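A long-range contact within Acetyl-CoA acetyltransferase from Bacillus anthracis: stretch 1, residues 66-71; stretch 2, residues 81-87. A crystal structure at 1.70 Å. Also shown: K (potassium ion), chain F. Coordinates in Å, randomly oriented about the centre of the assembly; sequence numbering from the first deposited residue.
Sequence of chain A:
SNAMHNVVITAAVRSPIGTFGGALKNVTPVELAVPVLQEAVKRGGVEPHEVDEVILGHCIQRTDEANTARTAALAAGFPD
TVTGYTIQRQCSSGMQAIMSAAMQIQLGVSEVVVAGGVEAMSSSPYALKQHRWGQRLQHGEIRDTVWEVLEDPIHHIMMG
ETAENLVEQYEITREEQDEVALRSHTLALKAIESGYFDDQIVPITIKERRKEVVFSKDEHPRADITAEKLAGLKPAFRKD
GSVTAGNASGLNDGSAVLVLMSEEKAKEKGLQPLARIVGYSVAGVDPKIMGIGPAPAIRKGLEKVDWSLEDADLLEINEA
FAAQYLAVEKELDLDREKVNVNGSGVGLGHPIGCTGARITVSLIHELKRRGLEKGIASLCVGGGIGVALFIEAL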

# COMPACT_ATOMS: atom_id res chain seq x y z
N ALA A 66 -19.81 3.31 6.50
CA ALA A 66 -20.82 2.54 5.78
C ALA A 66 -22.21 3.13 5.88
O ALA A 66 -22.68 3.36 6.94
CB ALA A 66 -20.82 1.13 6.25
N ASN A 67 -22.83 3.29 4.74
CA ASN A 67 -24.15 3.90 4.66
C ASN A 67 -23.97 5.34 5.12
O ASN A 67 -24.25 5.69 6.20
CB ASN A 67 -25.21 3.21 5.48
CG ASN A 67 -26.58 3.77 5.19
OD1 ASN A 67 -26.68 4.76 4.57
ND2 ASN A 67 -27.60 3.10 5.66
N THR A 68 -23.46 6.16 4.23
CA THR A 68 -23.18 7.52 4.58
C THR A 68 -24.34 8.26 5.20
O THR A 68 -24.16 9.00 6.10
CB THR A 68 -22.78 8.33 3.32
OG1 THR A 68 -21.91 7.58 2.51
CG2 THR A 68 -22.15 9.68 3.68
N ALA A 69 -25.51 8.02 4.66
CA ALA A 69 -26.72 8.71 5.13
C ALA A 69 -27.07 8.38 6.58
O ALA A 69 -27.30 9.28 7.40
CB ALA A 69 -27.89 8.36 4.21
N ARG A 70 -27.12 7.10 6.92
CA ARG A 70 -27.45 6.69 8.28
C ARG A 70 -26.36 7.15 9.22
O ARG A 70 -26.64 7.63 10.33
CB ARG A 70 -27.62 5.17 8.37
CG ARG A 70 -27.66 4.63 9.80
CD ARG A 70 -28.85 5.16 10.61
NE ARG A 70 -29.00 4.36 11.83
CZ ARG A 70 -29.98 4.49 12.71
NH1 ARG A 70 -30.93 5.39 12.52
NH2 ARG A 70 -30.02 3.70 13.79
N THR A 71 -25.11 7.01 8.79
CA THR A 71 -23.99 7.39 9.64
C THR A 71 -24.03 8.90 9.91
O THR A 71 -23.83 9.33 11.04
CB THR A 71 -22.65 6.95 9.04
OG1 THR A 71 -22.65 5.53 8.86
CG2 THR A 71 -21.50 7.33 9.97
N THR A 81 -34.25 6.64 15.59
CA THR A 81 -35.38 6.33 14.73
C THR A 81 -35.22 6.90 13.33
O THR A 81 -35.93 6.49 12.41
CB THR A 81 -36.69 6.89 15.31
OG1 THR A 81 -36.49 8.26 15.69
CG2 THR A 81 -37.10 6.08 16.54
N VAL A 82 -34.31 7.85 13.18
CA VAL A 82 -34.12 8.50 11.88
C VAL A 82 -33.19 7.63 11.04
O VAL A 82 -31.97 7.66 11.20
CB VAL A 82 -33.53 9.90 12.02
CG1 VAL A 82 -33.32 10.54 10.66
CG2 VAL A 82 -34.45 10.77 12.88
N THR A 83 -33.79 6.85 10.15
CA THR A 83 -33.02 5.92 9.33
C THR A 83 -32.46 6.64 8.11
O THR A 83 -32.74 7.81 7.89
CB THR A 83 -33.90 4.73 8.90
OG1 THR A 83 -35.07 5.21 8.21
CG2 THR A 83 -34.36 3.96 10.13
N GLY A 84 -31.68 5.94 7.29
CA GLY A 84 -31.15 6.57 6.10
C GLY A 84 -30.62 5.53 5.14
O GLY A 84 -30.39 4.38 5.52
N TYR A 85 -30.45 5.94 3.89
CA TYR A 85 -29.78 5.10 2.90
C TYR A 85 -29.11 5.96 1.87
O TYR A 85 -29.40 7.16 1.75
CB TYR A 85 -30.70 4.06 2.25
CG TYR A 85 -31.86 4.53 1.37
CD1 TYR A 85 -31.80 4.41 -0.01
CD2 TYR A 85 -33.03 5.01 1.94
CE1 TYR A 85 -32.88 4.78 -0.82
CE2 TYR A 85 -34.11 5.39 1.14
CZ TYR A 85 -34.02 5.27 -0.23
OH TYR A 85 -35.09 5.63 -1.02
N THR A 86 -28.17 5.35 1.15
CA THR A 86 -27.24 6.11 0.33
C THR A 86 -27.35 5.64 -1.11
O THR A 86 -27.51 4.44 -1.39
CB THR A 86 -25.80 5.95 0.90
OG1 THR A 86 -25.82 6.29 2.30
CG2 THR A 86 -24.83 6.86 0.20
N ILE A 87 -27.28 6.60 -2.03
CA ILE A 87 -27.55 6.33 -3.44
C ILE A 87 -26.35 6.63 -4.34
O ILE A 87 -25.67 7.65 -4.17
CB ILE A 87 -28.78 7.14 -3.92
CG1 ILE A 87 -30.05 6.53 -3.30
CG2 ILE A 87 -28.86 7.17 -5.45
CD1 ILE A 87 -31.32 7.27 -3.67
K K F . -34.99 4.81 -4.01

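The contact sets the first turn of a helix, beginning at Thr 68, against an extended segment that is a strand at least from Gly 84 to Ile 87. The two stretches bury 330 Å² between them, both sides summed, and every residue in them except Thr 81 is buried. CA of Arg 70 and CA of Gly 84, 4.3 Å apart, form their closest CA pair. So near an approach leaves little room for side chains between the backbones at that point, and three of the four hydrogen bonds across the contact involve Asn 67 or the amide of Ala 69.

Ala 66 leads in without touching the other stretch; its CA-to-CB bond points away. Asn 67 follows at the N-cap position. Its CA-to-CB bond runs sideways to the strand, but with chi1 at -172° (t) and chi2 at -12° the amide end comes nearer and uses both of its polar atoms. ND2 of Asn 67 donates to O of Gly 84 at 3.1 Å, with an N-H...O angle of 166°. OD1 of Asn 67 accepts from OG1 of Thr 86 at 2.9 Å, and the same oxygen caps the helix by accepting from N of Arg 70, a weak bond of 3.3 Å but nearly straight at 174°. An asparagine suits this place because its short side chain carries a donor and an acceptor together: one amide group caps the helix and ties it to the strand.

Thr 68 shows why distance alone is not evidence of a bond. Its N lies 3.1 Å from OG1 of Thr 86, but the angle is poor and no hydrogen bond is assigned. The side chains meet through a nonpolar atom, OG1 of Thr 68 standing 3.8 Å from CG2 of Thr 86, while the Thr 68 hydroxyl is hydrogen-bonded elsewhere in the structure.

At Ala 69 the geometry is favourable: its N donates to OG1 of Thr 86 over 2.9 Å at 171°. The Thr 86 hydroxyl, placed by chi1 at -53° (m) on a side chain that points toward the helix, thus accepts from a free amide of the first turn and donates to Asn 67. Ala 69 also directs its CB toward the strand, where CB lies 3.1 Å from O of Tyr 85, a tight approach, and 4.0 Å from C of Gly 84. The small methyl matches this narrow gap. Across from Arg 70 in the CA register, glycine is equally apt: an ideal CB on Gly 84 would point toward the helix and fall 3.0 Å from N of Arg 70 and 3.1 Å from C of Ala 69.

Arg 70 starts sideways, yet its long chain (chi1 t, chi2 p, chi3 t) brings the guanidinium to the carbonyl of Val 82, in the loop ahead of the strand. There NH1 of Arg 70 donates to O of Val 82 at 2.8 Å, with a bent angle of 132°; the carbonyl sits at the guanidinium edge, near its plane. Arginine suits the place through this reach, and its buried guanidinium is further satisfied, NH1 and NH2 by residues just beyond the stretches and NE elsewhere in the structure. Thr 71 closes the stretch without reaching the strand, its N donating to O of Asn 67 at 3.0 Å within the helical turn.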